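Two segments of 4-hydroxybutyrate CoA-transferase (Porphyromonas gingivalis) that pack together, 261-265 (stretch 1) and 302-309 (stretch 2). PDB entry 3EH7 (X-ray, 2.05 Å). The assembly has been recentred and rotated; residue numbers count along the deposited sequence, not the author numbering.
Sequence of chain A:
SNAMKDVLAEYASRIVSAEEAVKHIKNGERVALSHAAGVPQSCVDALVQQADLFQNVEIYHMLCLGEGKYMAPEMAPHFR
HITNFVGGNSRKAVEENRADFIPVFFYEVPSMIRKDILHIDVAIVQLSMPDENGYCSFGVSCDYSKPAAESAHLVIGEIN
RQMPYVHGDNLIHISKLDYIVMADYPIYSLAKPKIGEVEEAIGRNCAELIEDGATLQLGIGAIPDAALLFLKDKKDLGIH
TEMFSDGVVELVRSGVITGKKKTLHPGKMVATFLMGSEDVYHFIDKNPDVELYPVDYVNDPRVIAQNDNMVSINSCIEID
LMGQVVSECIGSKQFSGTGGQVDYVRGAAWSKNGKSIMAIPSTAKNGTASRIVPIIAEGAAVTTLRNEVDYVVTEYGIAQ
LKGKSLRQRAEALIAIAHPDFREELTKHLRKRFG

Stretch 1 261-265: KKTLH
Stretch 2 (302-309) RVIAQNDN

Stretch 1 (261-265) is irregular: Lys-262 is extended (phi/psi -77/145), Thr-263 bends (-99/-5), Leu-264 extends again (-133/136), and His-265 takes positive angles (47/59). Stretch 2 enters as the tail of a helix at Arg-302, and a type I turn runs from Ile-304 to Asn-307. The turn is supported by Asn-307 N donating to Ile-304 O (3.0 Å), with Gln-306 N donating to Val-303 O (3.0 Å) one residue earlier. The chain then extends through Asn-307 (-90/112) and Asp-308 (-64/154). Register is set by Thr-263 and Asn-307, whose CA atoms lie 5.3 Å apart; contacts run in opposite senses along the two chains, Lys-261 approaching Asn-309 through water and Leu-264 reaching back to Val-303.

Thr-263 (chi1 53°, p) points its CB toward stretch 2 and anchors the contact. Its OG1 donates to Gln-306 O at 2.7 Å and accepts from Asp-308 N at 2.9 Å, with an N-H...O angle of 163°. One hydroxyl thus satisfies two backbone groups flanking Asn-307. Thr-263 CG2 lies 3.7 Å from Asp-308 OD2.

Water extends this pairing. Water 2 accepts from Thr-263 N (3.1 Å) and donates to Asp-308 O (2.8 Å); water 1 donates to Lys-261 O (3.0 Å) and accepts from Asn-309 ND2 (3.0 Å).

Leu-264 (chi1 -169°, t; chi2 70°, p) also points toward stretch 2 and has the largest covered area, 87 of the 328 Å² buried in total. Its CD2 packs 3.8 Å from Val-303 CG1 (Val-303 chi1 174°, t), an apolar contact, and 3.7 Å from Val-303 O.

Lys-262 (m, t, p, t) lies sideways and curls along its own stretch: NZ donates to His-265 O at 2.9 Å and, weakly, to Leu-264 O at 3.3 Å.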

# COMPACT_ATOMS: atom_id res chain seq x y z
N LYS A 261 -17.12 -13.65 -17.77
CA LYS A 261 -16.43 -12.48 -18.29
C LYS A 261 -15.10 -12.21 -17.58
O LYS A 261 -14.55 -11.12 -17.72
CB LYS A 261 -17.31 -11.24 -18.17
CG LYS A 261 -18.58 -11.32 -18.97
CD LYS A 261 -18.31 -11.15 -20.42
CE LYS A 261 -19.60 -11.16 -21.23
NZ LYS A 261 -19.23 -11.10 -22.66
N LYS A 262 -14.62 -13.19 -16.81
CA LYS A 262 -13.40 -13.00 -16.02
C LYS A 262 -12.20 -13.11 -16.94
O LYS A 262 -12.19 -13.92 -17.84
CB LYS A 262 -13.26 -14.08 -14.96
CG LYS A 262 -14.18 -13.94 -13.79
CD LYS A 262 -13.98 -15.12 -12.82
CE LYS A 262 -12.78 -14.94 -11.88
NZ LYS A 262 -12.24 -16.25 -11.38
N THR A 263 -11.16 -12.32 -16.66
CA THR A 263 -9.95 -12.35 -17.45
C THR A 263 -8.86 -13.19 -16.78
O THR A 263 -7.81 -13.38 -17.37
CB THR A 263 -9.47 -10.93 -17.68
OG1 THR A 263 -9.39 -10.27 -16.41
CG2 THR A 263 -10.49 -10.19 -18.62
N LEU A 264 -9.12 -13.66 -15.57
CA LEU A 264 -8.24 -14.62 -14.90
C LEU A 264 -9.14 -15.71 -14.36
O LEU A 264 -10.17 -15.42 -13.78
CB LEU A 264 -7.49 -13.95 -13.74
CG LEU A 264 -6.35 -14.78 -13.13
CD1 LEU A 264 -5.14 -14.93 -14.11
CD2 LEU A 264 -5.92 -14.16 -11.79
N HIS A 265 -8.74 -16.96 -14.53
CA HIS A 265 -9.52 -18.10 -14.08
C HIS A 265 -10.98 -18.00 -14.48
O HIS A 265 -11.85 -18.01 -13.60
CB HIS A 265 -9.35 -18.30 -12.57
CG HIS A 265 -7.93 -18.49 -12.16
ND1 HIS A 265 -7.19 -19.59 -12.54
CD2 HIS A 265 -7.09 -17.69 -11.47
CE1 HIS A 265 -5.95 -19.47 -12.08
NE2 HIS A 265 -5.86 -18.32 -11.42
N ARG A 302 -0.96 -7.80 -7.38
CA ARG A 302 -0.63 -8.02 -8.79
C ARG A 302 -1.44 -9.13 -9.46
O ARG A 302 -1.62 -9.12 -10.65
CB ARG A 302 0.86 -8.31 -8.94
CG ARG A 302 1.73 -7.15 -8.42
CD ARG A 302 3.14 -7.61 -8.18
NE ARG A 302 3.20 -8.62 -7.12
CZ ARG A 302 4.33 -9.17 -6.69
NH1 ARG A 302 5.49 -8.83 -7.24
NH2 ARG A 302 4.31 -10.09 -5.73
N VAL A 303 -1.93 -10.09 -8.67
CA VAL A 303 -2.78 -11.16 -9.20
C VAL A 303 -4.22 -10.70 -9.24
O VAL A 303 -4.92 -10.90 -10.24
CB VAL A 303 -2.68 -12.45 -8.35
CG1 VAL A 303 -3.68 -13.48 -8.86
CG2 VAL A 303 -1.23 -12.99 -8.39
N ILE A 304 -4.65 -10.08 -8.14
CA ILE A 304 -5.98 -9.50 -8.10
C ILE A 304 -6.16 -8.60 -9.32
O ILE A 304 -7.20 -8.68 -10.02
CB ILE A 304 -6.21 -8.65 -6.80
CG1 ILE A 304 -6.15 -9.53 -5.54
CG2 ILE A 304 -7.57 -7.94 -6.88
CD1 ILE A 304 -5.94 -8.76 -4.23
N ALA A 305 -5.16 -7.75 -9.59
CA ALA A 305 -5.22 -6.78 -10.72
C ALA A 305 -5.45 -7.39 -12.10
O ALA A 305 -5.89 -6.68 -13.03
CB ALA A 305 -3.93 -5.94 -10.77
N GLN A 306 -5.13 -8.67 -12.27
CA GLN A 306 -5.30 -9.31 -13.56
C GLN A 306 -6.77 -9.64 -13.87
O GLN A 306 -7.06 -10.06 -14.99
CB GLN A 306 -4.49 -10.60 -13.61
CG GLN A 306 -2.99 -10.35 -13.65
CD GLN A 306 -2.17 -11.62 -13.40
OE1 GLN A 306 -1.43 -11.71 -12.41
NE2 GLN A 306 -2.23 -12.55 -14.33
N ASN A 307 -7.65 -9.48 -12.87
CA ASN A 307 -9.10 -9.63 -13.04
C ASN A 307 -9.64 -8.28 -13.42
O ASN A 307 -9.61 -7.38 -12.58
CB ASN A 307 -9.79 -10.05 -11.70
CG ASN A 307 -9.36 -11.42 -11.18
OD1 ASN A 307 -8.43 -11.54 -10.36
ND2 ASN A 307 -10.00 -12.43 -11.65
N ASP A 308 -10.12 -8.11 -14.64
CA ASP A 308 -10.76 -6.83 -14.99
C ASP A 308 -12.03 -6.59 -14.17
O ASP A 308 -12.68 -7.54 -13.75
CB ASP A 308 -11.14 -6.76 -16.44
CG ASP A 308 -9.95 -6.63 -17.35
OD1 ASP A 308 -8.82 -6.59 -16.86
OD2 ASP A 308 -10.17 -6.55 -18.57
N ASN A 309 -12.37 -5.31 -13.99
CA ASN A 309 -13.61 -4.87 -13.34
C ASN A 309 -13.79 -5.40 -11.92
O ASN A 309 -14.88 -5.87 -11.54
CB ASN A 309 -14.80 -5.24 -14.23
CG ASN A 309 -14.69 -4.64 -15.61
OD1 ASN A 309 -14.76 -3.43 -15.76
ND2 ASN A 309 -14.56 -5.50 -16.64
O HOH W 1 -15.31 -8.42 -16.73
O HOH W 2 -12.48 -9.93 -15.15